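Local atomic coordinates of TqaA (Penicillium aethiopicum, PDB entry 5DLK), a protein that probably works as a nonribosomal peptide synthetase, its terminal condensation-like domain, the piece present here, closing the finished peptide into a ring. Residues D131-C136 with Q409-A414; A209-H214 with D318-L323; L79-L84 with E168-T173; L23-D28 with H108-V113. All blocks are in the same frame, centred on the assembly; numbering follows the deposited sequence.

Contact 1: D131-C136 with Q409-A414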
loop_
_atom_site.group_PDB
_atom_site.type_symbol
_atom_site.label_atom_id
_atom_site.label_comp_id
_atom_site.label_asym_id
_atom_site.label_seq_id
_atom_site.Cartn_x
_atom_site.Cartn_y
_atom_site.Cartn_z
ATOM N N ASP A 131 3.405 -12.345 -29.604
ATOM C CA ASP A 131 3.331 -12.705 -28.189
ATOM C C ASP A 131 2.407 -11.768 -27.409
ATOM O O ASP A 131 2.612 -10.554 -27.394
ATOM C CB ASP A 131 4.717 -12.709 -27.547
ATOM C CG ASP A 131 4.651 -12.917 -26.040
ATOM O OD1 ASP A 131 4.465 -14.067 -25.595
ATOM O OD2 ASP A 131 4.756 -11.920 -25.298
ATOM N N PRO A 132 1.396 -12.339 -26.746
ATOM C CA PRO A 132 0.380 -11.543 -26.053
ATOM C C PRO A 132 0.983 -10.657 -24.957
ATOM O O PRO A 132 0.513 -9.545 -24.775
ATOM C CB PRO A 132 -0.545 -12.598 -25.440
ATOM C CG PRO A 132 -0.230 -13.858 -26.142
ATOM C CD PRO A 132 1.192 -13.783 -26.554
ATOM N N MET A 133 2.007 -11.131 -24.254
ATOM C CA MET A 133 2.593 -10.309 -23.194
ATOM C C MET A 133 3.285 -9.083 -23.795
ATOM O O MET A 133 3.197 -7.985 -23.241
ATOM C CB MET A 133 3.576 -11.109 -22.334
ATOM C CG MET A 133 4.077 -10.323 -21.106
ATOM S SD MET A 133 2.788 -9.841 -19.928
ATOM C CE MET A 133 2.344 -11.421 -19.212
ATOM N N GLU A 134 3.932 -9.256 -24.947
ATOM C CA GLU A 134 4.619 -8.151 -25.608
ATOM C C GLU A 134 3.637 -7.083 -26.084
ATOM O O GLU A 134 3.965 -5.893 -26.107
ATOM C CB GLU A 134 5.464 -8.659 -26.785
ATOM C CG GLU A 134 6.686 -9.474 -26.334
ATOM C CD GLU A 134 7.438 -10.103 -27.496
ATOM O OE1 GLU A 134 7.286 -9.610 -28.638
ATOM O OE2 GLU A 134 8.183 -11.085 -27.259
ATOM N N VAL A 135 2.443 -7.505 -26.484
ATOM C CA VAL A 135 1.381 -6.559 -26.810
ATOM C C VAL A 135 0.971 -5.778 -25.550
ATOM O O VAL A 135 0.807 -4.560 -25.590
ATOM C CB VAL A 135 0.151 -7.276 -27.397
ATOM C CG1 VAL A 135 -1.053 -6.326 -27.490
ATOM C CG2 VAL A 135 0.505 -7.868 -28.767
ATOM N N CYS A 136 0.784 -6.498 -24.455
ATOM C CA CYS A 136 0.427 -5.871 -23.177
ATOM C C CYS A 136 1.480 -4.842 -22.767
ATOM O O CYS A 136 1.150 -3.732 -22.333
ATOM C CB CYS A 136 0.279 -6.919 -22.077
ATOM S SG CYS A 136 -1.136 -8.029 -22.221
ATOM N N GLN A 409 0.080 -18.303 -14.896
ATOM C CA GLN A 409 1.319 -17.728 -14.375
ATOM C C GLN A 409 1.174 -16.234 -14.087
ATOM O O GLN A 409 0.588 -15.491 -14.878
ATOM C CB GLN A 409 2.467 -17.963 -15.361
ATOM C CG GLN A 409 2.992 -19.399 -15.369
ATOM C CD GLN A 409 3.767 -19.739 -14.104
ATOM O OE1 GLN A 409 3.331 -20.561 -13.295
ATOM N NE2 GLN A 409 4.926 -19.106 -13.930
ATOM N N TYR A 410 1.732 -15.804 -12.958
ATOM C CA TYR A 410 1.649 -14.415 -12.510
ATOM C C TYR A 410 2.849 -13.583 -12.935
ATOM O O TYR A 410 3.975 -14.060 -12.922
ATOM C CB TYR A 410 1.532 -14.372 -10.980
ATOM C CG TYR A 410 1.724 -13.002 -10.352
ATOM C CD1 TYR A 410 0.638 -12.166 -10.140
ATOM C CD2 TYR A 410 2.986 -12.560 -9.939
ATOM C CE1 TYR A 410 0.790 -10.923 -9.546
ATOM C CE2 TYR A 410 3.149 -11.304 -9.345
ATOM C CZ TYR A 410 2.043 -10.498 -9.153
ATOM O OH TYR A 410 2.170 -9.257 -8.580
ATOM N N SER A 411 2.596 -12.329 -13.292
ATOM C CA SER A 411 3.650 -11.338 -13.453
ATOM C C SER A 411 3.009 -9.956 -13.320
ATOM O O SER A 411 1.794 -9.854 -13.233
ATOM C CB SER A 411 4.369 -11.496 -14.801
ATOM O OG SER A 411 3.508 -11.192 -15.875
ATOM N N LYS A 412 3.804 -8.889 -13.308
ATOM C CA LYS A 412 3.190 -7.567 -13.171
ATOM C C LYS A 412 4.020 -6.471 -13.796
ATOM O O LYS A 412 5.230 -6.635 -14.024
ATOM C CB LYS A 412 2.936 -7.247 -11.685
ATOM C CG LYS A 412 4.223 -7.070 -10.877
ATOM C CD LYS A 412 3.937 -6.619 -9.457
ATOM C CE LYS A 412 5.230 -6.593 -8.629
ATOM N NZ LYS A 412 6.244 -5.768 -9.300
ATOM N N PHE A 413 3.352 -5.368 -14.113
ATOM C CA PHE A 413 4.011 -4.117 -14.429
ATOM C C PHE A 413 3.679 -3.187 -13.251
ATOM O O PHE A 413 2.590 -3.283 -12.683
ATOM C CB PHE A 413 3.515 -3.476 -15.718
ATOM C CG PHE A 413 3.472 -4.394 -16.917
ATOM C CD1 PHE A 413 4.477 -5.311 -17.166
ATOM C CD2 PHE A 413 2.401 -4.313 -17.806
ATOM C CE1 PHE A 413 4.419 -6.136 -18.302
ATOM C CE2 PHE A 413 2.337 -5.138 -18.930
ATOM C CZ PHE A 413 3.344 -6.043 -19.170
ATOM N N ALA A 414 4.578 -2.266 -12.923
ATOM C CA ALA A 414 4.318 -1.355 -11.802
ATOM C C ALA A 414 5.030 -0.002 -11.953
ATOM O O ALA A 414 6.163 0.077 -12.438
ATOM C CB ALA A 414 4.722 -2.027 -10.490
#
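M133, which meets S411 and F413, stands in a first helical turn that opens with the bond from E134 N to D131 OD2, 2.8 Å long. That N-cap bond is bent and reaches OD2 on the anti side, somewhat out of the carboxylate plane. Two residues after D131, the M133 side chain leaves with CG anti to the backbone N (chi1 -173°) and then bends twice, which carries its thioether out to two strand residues. The terminal CE lies 3.5 Å from S411 OG, while SD sits 3.9 Å from F413 CZ. The sulfur approaches the ring obliquely, 60° off its normal, in a Met-aromatic contact in which the two side chains run past each other in opposite senses. One turn further along, C136 adds its CB, 4.2 Å from F413 CE2, and W140 of the same helix meets the phenyl ring again, so F413 rests against successive turns. On the same sheet, P132 and C136 pack on V171 of strand 169-177. Helix and strand run nearly parallel, 19° apart with axes 11.3 Å from each other. Such packing of a helix along an edge strand belongs to the layered alpha/beta architecture of condensation domains, relatives of the CoA-dependent acyltransferases.

Contact 2: A209-H214 with D318-L323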
loop_
_atom_site.group_PDB
_atom_site.type_symbol
_atom_site.label_atom_id
_atom_site.label_comp_id
_atom_site.label_asym_id
_atom_site.label_seq_id
_atom_site.Cartn_x
_atom_site.Cartn_y
_atom_site.Cartn_z
ATOM N N ALA A 209 -15.540 1.759 1.797
ATOM C CA ALA A 209 -16.356 2.829 2.360
ATOM C C ALA A 209 -16.781 2.497 3.798
ATOM O O ALA A 209 -16.813 3.380 4.656
ATOM C CB ALA A 209 -17.582 3.099 1.485
ATOM N N HIS A 210 -17.062 1.228 4.080
ATOM C CA HIS A 210 -17.506 0.831 5.420
ATOM C C HIS A 210 -16.380 0.907 6.460
ATOM O O HIS A 210 -16.620 1.097 7.648
ATOM C CB HIS A 210 -18.093 -0.576 5.380
ATOM C CG HIS A 210 -19.271 -0.700 4.468
ATOM N ND1 HIS A 210 -19.563 -1.855 3.775
ATOM C CD2 HIS A 210 -20.218 0.201 4.116
ATOM C CE1 HIS A 210 -20.644 -1.662 3.042
ATOM N NE2 HIS A 210 -21.063 -0.423 3.232
ATOM N N TYR A 211 -15.150 0.743 6.002
ATOM C CA TYR A 211 -13.989 0.996 6.843
ATOM C C TYR A 211 -13.946 2.466 7.242
ATOM O O TYR A 211 -13.747 2.798 8.419
ATOM C CB TYR A 211 -12.722 0.595 6.090
ATOM C CG TYR A 211 -11.424 0.850 6.823
ATOM C CD1 TYR A 211 -10.953 -0.045 7.769
ATOM C CD2 TYR A 211 -10.656 1.974 6.535
ATOM C CE1 TYR A 211 -9.747 0.171 8.421
ATOM C CE2 TYR A 211 -9.466 2.208 7.191
ATOM C CZ TYR A 211 -9.017 1.301 8.131
ATOM O OH TYR A 211 -7.824 1.524 8.781
ATOM N N LEU A 212 -14.158 3.338 6.262
ATOM C CA LEU A 212 -14.138 4.776 6.492
ATOM C C LEU A 212 -15.266 5.215 7.442
ATOM O O LEU A 212 -15.035 6.015 8.356
ATOM C CB LEU A 212 -14.221 5.530 5.168
ATOM C CG LEU A 212 -13.029 5.314 4.221
ATOM C CD1 LEU A 212 -13.136 6.215 3.006
ATOM C CD2 LEU A 212 -11.714 5.544 4.973
ATOM N N TYR A 213 -16.478 4.699 7.242
ATOM C CA TYR A 213 -17.580 5.031 8.161
ATOM C C TYR A 213 -17.283 4.557 9.583
ATOM O O TYR A 213 -17.546 5.272 10.561
ATOM C CB TYR A 213 -18.906 4.427 7.671
ATOM C CG TYR A 213 -19.460 5.155 6.463
ATOM C CD1 TYR A 213 -19.781 6.505 6.531
ATOM C CD2 TYR A 213 -19.660 4.492 5.253
ATOM C CE1 TYR A 213 -20.278 7.186 5.422
ATOM C CE2 TYR A 213 -20.160 5.160 4.143
ATOM C CZ TYR A 213 -20.468 6.504 4.231
ATOM O OH TYR A 213 -20.963 7.181 3.139
ATOM N N HIS A 214 -16.736 3.354 9.698
ATOM C CA HIS A 214 -16.384 2.805 11.005
ATOM C C HIS A 214 -15.309 3.638 11.728
ATOM O O HIS A 214 -15.415 3.856 12.941
ATOM C CB HIS A 214 -15.926 1.362 10.851
ATOM C CG HIS A 214 -15.871 0.608 12.139
ATOM N ND1 HIS A 214 -14.842 0.759 13.046
ATOM C CD2 HIS A 214 -16.727 -0.288 12.683
ATOM C CE1 HIS A 214 -15.061 -0.022 14.090
ATOM N NE2 HIS A 214 -16.196 -0.670 13.894
ATOM N N ASP A 318 -16.546 -6.069 11.142
ATOM C CA ASP A 318 -16.751 -7.284 10.364
ATOM C C ASP A 318 -15.960 -7.210 9.069
ATOM O O ASP A 318 -15.932 -6.164 8.412
ATOM C CB ASP A 318 -18.235 -7.502 10.067
ATOM C CG ASP A 318 -19.056 -7.729 11.324
ATOM O OD1 ASP A 318 -18.504 -8.260 12.312
ATOM O OD2 ASP A 318 -20.254 -7.375 11.325
ATOM N N ASN A 319 -15.307 -8.320 8.732
ATOM C CA ASN A 319 -14.544 -8.469 7.491
ATOM C C ASN A 319 -13.322 -7.564 7.387
ATOM O O ASN A 319 -12.795 -7.368 6.292
ATOM C CB ASN A 319 -15.444 -8.225 6.278
ATOM C CG ASN A 319 -16.661 -9.113 6.277
ATOM O OD1 ASN A 319 -16.581 -10.286 6.650
ATOM N ND2 ASN A 319 -17.801 -8.560 5.878
ATOM N N ILE A 320 -12.865 -7.025 8.517
ATOM C CA ILE A 320 -11.691 -6.155 8.510
ATOM C C ILE A 320 -10.490 -6.885 7.896
ATOM O O ILE A 320 -9.653 -6.275 7.232
ATOM C CB ILE A 320 -11.352 -5.646 9.946
ATOM C CG1 ILE A 320 -10.218 -4.615 9.917
ATOM C CG2 ILE A 320 -10.996 -6.797 10.874
ATOM C CD1 ILE A 320 -10.495 -3.422 9.036
ATOM N N GLU A 321 -10.448 -8.198 8.092
ATOM C CA GLU A 321 -9.363 -9.050 7.612
ATOM C C GLU A 321 -9.363 -9.232 6.098
ATOM O O GLU A 321 -8.340 -9.580 5.511
ATOM C CB GLU A 321 -9.448 -10.428 8.287
ATOM C CG GLU A 321 -10.796 -11.154 8.100
ATOM C CD GLU A 321 -11.876 -10.688 9.085
ATOM O OE1 GLU A 321 -11.532 -10.002 10.073
ATOM O OE2 GLU A 321 -13.069 -11.009 8.875
ATOM N N SER A 322 -10.510 -8.998 5.467
ATOM C CA SER A 322 -10.667 -9.380 4.069
ATOM C C SER A 322 -11.240 -8.295 3.144
ATOM O O SER A 322 -11.255 -8.484 1.927
ATOM C CB SER A 322 -11.548 -10.634 3.987
ATOM O OG SER A 322 -12.847 -10.371 4.482
ATOM N N LEU A 323 -11.702 -7.172 3.691
ATOM C CA LEU A 323 -12.284 -6.142 2.830
ATOM C C LEU A 323 -11.199 -5.576 1.923
ATOM O O LEU A 323 -10.041 -5.427 2.336
ATOM C CB LEU A 323 -12.959 -5.030 3.643
ATOM C CG LEU A 323 -12.155 -4.072 4.531
ATOM C CD1 LEU A 323 -11.757 -2.818 3.772
ATOM C CD2 LEU A 323 -12.977 -3.699 5.761
#
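Beside the phosphopantetheine site of the condensation domain, the loop 318-323 leans on helix 208-218 through a small hydrophobic patch formed by I320, L323 and Y211. The I320 side chain is about 7 Å from that of N311, a residue that binds the phosphopantetheine arm, although no such ligand is bound to this chain. I320 approaches the tyrosine ring at its edge, close to the ring plane: its terminal CD1 lies 3.6 Å from Y211 CD1 and almost as near to CE1. Y211 projects across to the loop because its CG is anti to the backbone N (chi1 178°). Closer to the helix backbone, L323 sets its CD1 4.2 Å from Y211 CB, so the loop touches both the root and the flank of the aromatic residue. A tight turn holds these two aliphatic groups in place. N319 O accepts from S322 N at 2.9 Å and from L323 N at 2.8 Å, and R313 binds I320 O and L323 O. At the far end of the ring, Y211 OH is hydrogen-bonded to G312 O. The patch thus sits where helix 208-218, whose other flank packs on L52 of strand 47-53, faces the connection between strands 303-310 and 329-336.

Contact 3: L79-L84 with E168-T173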
loop_
_atom_site.group_PDB
_atom_site.type_symbol
_atom_site.label_atom_id
_atom_site.label_comp_id
_atom_site.label_asym_id
_atom_site.label_seq_id
_atom_site.Cartn_x
_atom_site.Cartn_y
_atom_site.Cartn_z
ATOM N N LEU A 79 -9.821 -23.110 -21.158
ATOM C CA LEU A 79 -10.203 -21.735 -20.848
ATOM C C LEU A 79 -11.550 -21.366 -21.447
ATOM O O LEU A 79 -11.809 -21.606 -22.621
ATOM C CB LEU A 79 -9.136 -20.751 -21.336
ATOM C CG LEU A 79 -9.424 -19.289 -20.971
ATOM C CD1 LEU A 79 -9.537 -19.121 -19.446
ATOM C CD2 LEU A 79 -8.369 -18.347 -21.547
ATOM N N ASN A 80 -12.412 -20.778 -20.626
ATOM C CA ASN A 80 -13.700 -20.299 -21.088
ATOM C C ASN A 80 -13.690 -18.774 -21.164
ATOM O O ASN A 80 -13.835 -18.096 -20.146
ATOM C CB ASN A 80 -14.804 -20.802 -20.159
ATOM C CG ASN A 80 -16.195 -20.485 -20.665
ATOM O OD1 ASN A 80 -16.418 -19.489 -21.354
ATOM N ND2 ASN A 80 -17.150 -21.337 -20.312
ATOM N N MET A 81 -13.519 -18.242 -22.372
ATOM C CA MET A 81 -13.357 -16.801 -22.562
ATOM C C MET A 81 -14.565 -15.985 -22.103
ATOM O O MET A 81 -14.398 -14.910 -21.514
ATOM C CB MET A 81 -13.041 -16.494 -24.026
ATOM C CG MET A 81 -11.692 -17.023 -24.476
ATOM S SD MET A 81 -10.284 -16.055 -23.877
ATOM C CE MET A 81 -10.412 -14.597 -24.913
ATOM N N ASP A 82 -15.776 -16.484 -22.349
ATOM C CA ASP A 82 -16.970 -15.770 -21.895
ATOM C C ASP A 82 -17.047 -15.715 -20.368
ATOM O O ASP A 82 -17.437 -14.699 -19.798
ATOM C CB ASP A 82 -18.244 -16.411 -22.446
ATOM C CG ASP A 82 -18.574 -15.932 -23.846
ATOM O OD1 ASP A 82 -17.922 -14.968 -24.309
ATOM O OD2 ASP A 82 -19.485 -16.512 -24.480
ATOM N N ARG A 83 -16.681 -16.810 -19.714
ATOM C CA ARG A 83 -16.717 -16.862 -18.260
ATOM C C ARG A 83 -15.653 -15.939 -17.668
ATOM O O ARG A 83 -15.878 -15.290 -16.652
ATOM C CB ARG A 83 -16.514 -18.294 -17.764
ATOM C CG ARG A 83 -16.745 -18.465 -16.269
ATOM C CD ARG A 83 -17.800 -19.512 -16.002
ATOM N NE ARG A 83 -17.429 -20.792 -16.593
ATOM C CZ ARG A 83 -18.234 -21.847 -16.654
ATOM N NH1 ARG A 83 -19.463 -21.769 -16.163
ATOM N NH2 ARG A 83 -17.812 -22.976 -17.214
ATOM N N LEU A 84 -14.493 -15.897 -18.312
ATOM C CA LEU A 84 -13.443 -14.967 -17.933
ATOM C C LEU A 84 -13.968 -13.530 -17.974
ATOM O O LEU A 84 -13.807 -12.775 -17.011
ATOM C CB LEU A 84 -12.236 -15.132 -18.857
ATOM C CG LEU A 84 -10.849 -14.872 -18.286
ATOM C CD1 LEU A 84 -10.580 -15.742 -17.048
ATOM C CD2 LEU A 84 -9.819 -15.126 -19.370
ATOM N N GLU A 168 -5.838 -20.412 -26.678
ATOM C CA GLU A 168 -5.242 -21.363 -25.743
ATOM C C GLU A 168 -3.950 -20.798 -25.138
ATOM O O GLU A 168 -3.240 -21.474 -24.390
ATOM C CB GLU A 168 -4.986 -22.700 -26.438
ATOM C CG GLU A 168 -6.253 -23.262 -27.082
ATOM C CD GLU A 168 -6.082 -24.666 -27.651
ATOM O OE1 GLU A 168 -4.946 -25.028 -28.032
ATOM O OE2 GLU A 168 -7.095 -25.402 -27.714
ATOM N N HIS A 169 -3.659 -19.552 -25.497
ATOM C CA HIS A 169 -2.594 -18.756 -24.887
ATOM C C HIS A 169 -3.127 -17.332 -24.802
ATOM O O HIS A 169 -3.315 -16.661 -25.820
ATOM C CB HIS A 169 -1.299 -18.821 -25.694
ATOM C CG HIS A 169 -0.182 -17.993 -25.129
ATOM N ND1 HIS A 169 1.084 -17.991 -25.671
ATOM C CD2 HIS A 169 -0.144 -17.136 -24.080
ATOM C CE1 HIS A 169 1.856 -17.168 -24.981
ATOM N NE2 HIS A 169 1.134 -16.635 -24.012
ATOM N N VAL A 170 -3.385 -16.886 -23.579
ATOM C CA VAL A 170 -4.120 -15.655 -23.346
ATOM C C VAL A 170 -3.478 -14.916 -22.157
ATOM O O VAL A 170 -3.006 -15.561 -21.235
ATOM C CB VAL A 170 -5.605 -15.980 -23.070
ATOM C CG1 VAL A 170 -6.267 -14.930 -22.238
ATOM C CG2 VAL A 170 -6.369 -16.220 -24.379
ATOM N N VAL A 171 -3.416 -13.588 -22.204
ATOM C CA VAL A 171 -3.003 -12.819 -21.016
ATOM C C VAL A 171 -4.165 -11.951 -20.558
ATOM O O VAL A 171 -4.734 -11.203 -21.346
ATOM C CB VAL A 171 -1.758 -11.936 -21.280
ATOM C CG1 VAL A 171 -1.411 -11.087 -20.022
ATOM C CG2 VAL A 171 -0.563 -12.797 -21.672
ATOM N N LEU A 172 -4.517 -12.076 -19.278
ATOM C CA LEU A 172 -5.527 -11.228 -18.667
ATOM C C LEU A 172 -4.804 -10.218 -17.798
ATOM O O LEU A 172 -3.968 -10.625 -17.001
ATOM C CB LEU A 172 -6.487 -12.055 -17.823
ATOM C CG LEU A 172 -7.389 -11.301 -16.844
ATOM C CD1 LEU A 172 -8.463 -10.532 -17.580
ATOM C CD2 LEU A 172 -7.986 -12.282 -15.854
ATOM N N THR A 173 -5.081 -8.923 -17.964
ATOM C CA THR A 173 -4.498 -7.942 -17.039
ATOM C C THR A 173 -5.557 -7.131 -16.293
ATOM O O THR A 173 -6.660 -6.859 -16.788
ATOM C CB THR A 173 -3.516 -6.977 -17.754
ATOM O OG1 THR A 173 -4.226 -5.908 -18.387
ATOM C CG2 THR A 173 -2.671 -7.733 -18.799
#
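Between L79 and M81, the two residues that press on V170, lies the flat amide of N80, turned to serve the helix rather than the strand. R83 N stands over the face of this group, 64° out of the carbonyl plane, and donates to N80 OD1 at 3.2 Å along a fairly straight line (161°). This N-cap anchors the start of helix 81-94, which supplies M81 and L84, while L79 is the residue just before the cap. L79 crosses V170 at about a right angle, its CD2 3.9 Å from V170 CB and almost equally far from both valine methyls, so the leucine methyl sits against the fork of the valine. M81 arrives differently: bends at chi2 and chi3 bring its sulfur round to meet V170 tip to tip, SD to CG2 4.0 Å. A turn later, L84 CD1 makes a looser approach to L172 CD2, at 4.5 Å. Helix 186-197 adds Y197 against L79 and L84, and F193 against L172. Since V170 and L172 face these helices while V171 between them points to the other side of the sheet, where helix 132-144 lies, the strand forms part of the middle layer of an alpha/beta sandwich with helices on both faces.

Contact 4: L23-D28 with H108-V113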
loop_
_atom_site.group_PDB
_atom_site.type_symbol
_atom_site.label_atom_id
_atom_site.label_comp_id
_atom_site.label_asym_id
_atom_site.label_seq_id
_atom_site.Cartn_x
_atom_site.Cartn_y
_atom_site.Cartn_z
ATOM N N LEU A 23 -20.492 11.606 4.746
ATOM C CA LEU A 23 -19.151 12.179 4.856
ATOM C C LEU A 23 -18.756 12.989 3.626
ATOM O O LEU A 23 -17.599 13.374 3.485
ATOM C CB LEU A 23 -18.117 11.076 5.098
ATOM C CG LEU A 23 -18.355 10.225 6.339
ATOM C CD1 LEU A 23 -17.380 9.057 6.396
ATOM C CD2 LEU A 23 -18.254 11.093 7.602
ATOM N N SER A 24 -19.711 13.256 2.733
ATOM C CA SER A 24 -19.399 14.003 1.518
ATOM C C SER A 24 -19.012 15.453 1.809
ATOM O O SER A 24 -19.754 16.173 2.469
ATOM C CB SER A 24 -20.590 13.979 0.554
ATOM O OG SER A 24 -20.411 14.942 -0.470
ATOM N N PRO A 25 -17.841 15.891 1.322
ATOM C CA PRO A 25 -17.511 17.315 1.472
ATOM C C PRO A 25 -18.189 18.171 0.403
ATOM O O PRO A 25 -17.982 19.384 0.358
ATOM C CB PRO A 25 -15.987 17.344 1.313
ATOM C CG PRO A 25 -15.673 16.148 0.494
ATOM C CD PRO A 25 -16.698 15.100 0.828
ATOM N N ILE A 26 -18.988 17.523 -0.444
ATOM C CA ILE A 26 -19.679 18.165 -1.562
ATOM C C ILE A 26 -21.129 18.386 -1.172
ATOM O O ILE A 26 -21.812 17.430 -0.794
ATOM C CB ILE A 26 -19.691 17.306 -2.853
ATOM C CG1 ILE A 26 -18.311 17.150 -3.455
ATOM C CG2 ILE A 26 -20.547 17.984 -3.912
ATOM C CD1 ILE A 26 -17.452 16.207 -2.696
ATOM N N LYS A 27 -21.607 19.620 -1.281
ATOM C CA LYS A 27 -23.017 19.895 -1.025
ATOM C C LYS A 27 -23.938 19.054 -1.928
ATOM O O LYS A 27 -24.941 18.513 -1.468
ATOM C CB LYS A 27 -23.301 21.399 -1.189
ATOM C CG LYS A 27 -23.312 21.914 -2.636
ATOM C CD LYS A 27 -23.909 23.320 -2.759
ATOM C CE LYS A 27 -24.873 23.649 -1.624
ATOM N NZ LYS A 27 -25.845 24.718 -2.003
ATOM N N ASP A 28 -23.565 18.908 -3.197
ATOM C CA ASP A 28 -24.412 18.231 -4.177
ATOM C C ASP A 28 -23.628 17.197 -4.991
ATOM O O ASP A 28 -23.145 17.500 -6.086
ATOM C CB ASP A 28 -25.056 19.268 -5.102
ATOM C CG ASP A 28 -26.108 18.673 -6.016
ATOM O OD1 ASP A 28 -26.429 17.469 -5.875
ATOM O OD2 ASP A 28 -26.636 19.426 -6.862
ATOM N N HIS A 108 -8.570 18.809 -2.623
ATOM C CA HIS A 108 -8.107 17.631 -1.902
ATOM C C HIS A 108 -9.108 16.578 -2.320
ATOM O O HIS A 108 -10.305 16.867 -2.472
ATOM C CB HIS A 108 -8.020 17.740 -0.340
ATOM C CG HIS A 108 -8.221 19.105 0.252
ATOM N ND1 HIS A 108 -8.710 19.229 1.544
ATOM C CD2 HIS A 108 -8.325 20.354 -0.304
ATOM C CE1 HIS A 108 -8.948 20.497 1.816
ATOM N NE2 HIS A 108 -8.735 21.204 0.700
ATOM N N PRO A 109 -8.643 15.320 -2.360
ATOM C CA PRO A 109 -9.245 14.244 -3.145
ATOM C C PRO A 109 -10.476 13.579 -2.523
ATOM O O PRO A 109 -10.557 13.359 -1.323
ATOM C CB PRO A 109 -8.098 13.242 -3.264
ATOM C CG PRO A 109 -7.306 13.399 -2.005
ATOM C CD PRO A 109 -7.444 14.850 -1.625
ATOM N N ILE A 110 -11.434 13.252 -3.381
ATOM C CA ILE A 110 -12.640 12.573 -2.951
ATOM C C ILE A 110 -12.815 11.336 -3.791
ATOM O O ILE A 110 -12.297 11.272 -4.903
ATOM C CB ILE A 110 -13.880 13.469 -3.101
ATOM C CG1 ILE A 110 -13.959 13.985 -4.527
ATOM C CG2 ILE A 110 -13.791 14.647 -2.142
ATOM C CD1 ILE A 110 -15.254 14.734 -4.844
ATOM N N GLN A 111 -13.527 10.349 -3.274
ATOM C CA GLN A 111 -13.799 9.188 -4.095
ATOM C C GLN A 111 -15.312 9.039 -4.341
ATOM O O GLN A 111 -16.128 9.186 -3.440
ATOM C CB GLN A 111 -13.180 7.931 -3.468
ATOM C CG GLN A 111 -13.642 7.577 -2.097
ATOM C CD GLN A 111 -12.661 6.661 -1.347
ATOM O OE1 GLN A 111 -12.187 5.648 -1.861
ATOM N NE2 GLN A 111 -12.403 7.000 -0.095
ATOM N N LEU A 112 -15.659 8.834 -5.608
ATOM C CA LEU A 112 -17.042 8.612 -6.019
ATOM C C LEU A 112 -17.231 7.124 -6.238
ATOM O O LEU A 112 -16.617 6.545 -7.128
ATOM C CB LEU A 112 -17.368 9.392 -7.298
ATOM C CG LEU A 112 -17.514 10.916 -7.231
ATOM C CD1 LEU A 112 -16.176 11.627 -7.043
ATOM C CD2 LEU A 112 -18.215 11.442 -8.465
ATOM N N VAL A 113 -18.052 6.503 -5.404
ATOM C CA VAL A 113 -18.366 5.100 -5.559
ATOM C C VAL A 113 -19.507 5.001 -6.568
ATOM O O VAL A 113 -20.576 5.548 -6.347
ATOM C CB VAL A 113 -18.776 4.446 -4.239
ATOM C CG1 VAL A 113 -18.973 2.953 -4.427
ATOM C CG2 VAL A 113 -17.718 4.720 -3.148
#
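Two aliphatic neighbours, P25 and I26, converge on I110 in the strand. The shortest approach joins methyl to methyl: I26 CD1 lies 3.4 Å from I110 CD1, tighter than usual van der Waals contact, with the two isoleucines crossing at about a right angle. The same I26 CD1 comes within 4.0 Å of I110 CG2. That second methyl is shared, for P25 CG, the outer corner of the proline ring, reaches I110 CG2 at 3.6 Å on an oblique course. I110 can offer both groups to the loop because its CG1 lies between the backbone N and the carbonyl carbon (chi1 54°), leaving CG2 beside the N. Next comes the loop's own bracing. S24 OG donates to I26 O at 2.9 Å, directed at a carbonyl lone pair in the plane of the group, tying the residues on either side of P25 together. Further out, L51 of strand 47-53 touches S24, P25 and I26, and H105 of strand 100-105 also packs on I26. V103 flanks I110 from within the sheet. After the loop, D28 is the N-cap of helix 29-38. I110 itself belongs to the central strand of a three-stranded antiparallel sheet, and the loop leading into helix 29-38 packs its apolar side chains on one face of this sheet, a loop-on-sheet packing away from the phosphopantetheine site.

In the fold
All four contacts rest on apolar packing, but their settings differ. Contacts 1 and 3 hold opposite faces of one mixed sheet: strand 169-177 turns V170 and L172 into contact 3, while V171 packs on P132 and C136 of contact 1. Contact 3 is buried and wholly aliphatic apart from a thioether; contact 1, only partly buried, pairs a thioether with an aromatic ring and a hydroxyl. Contacts 2 and 4 meet through helix 208-218, with L212 against Q111 and Y213 against L23. Of these, contact 2 is buried near the phosphopantetheine site, whereas contact 4 has exposed P25 at its margin and lies, like contacts 1 and 3, away from that site.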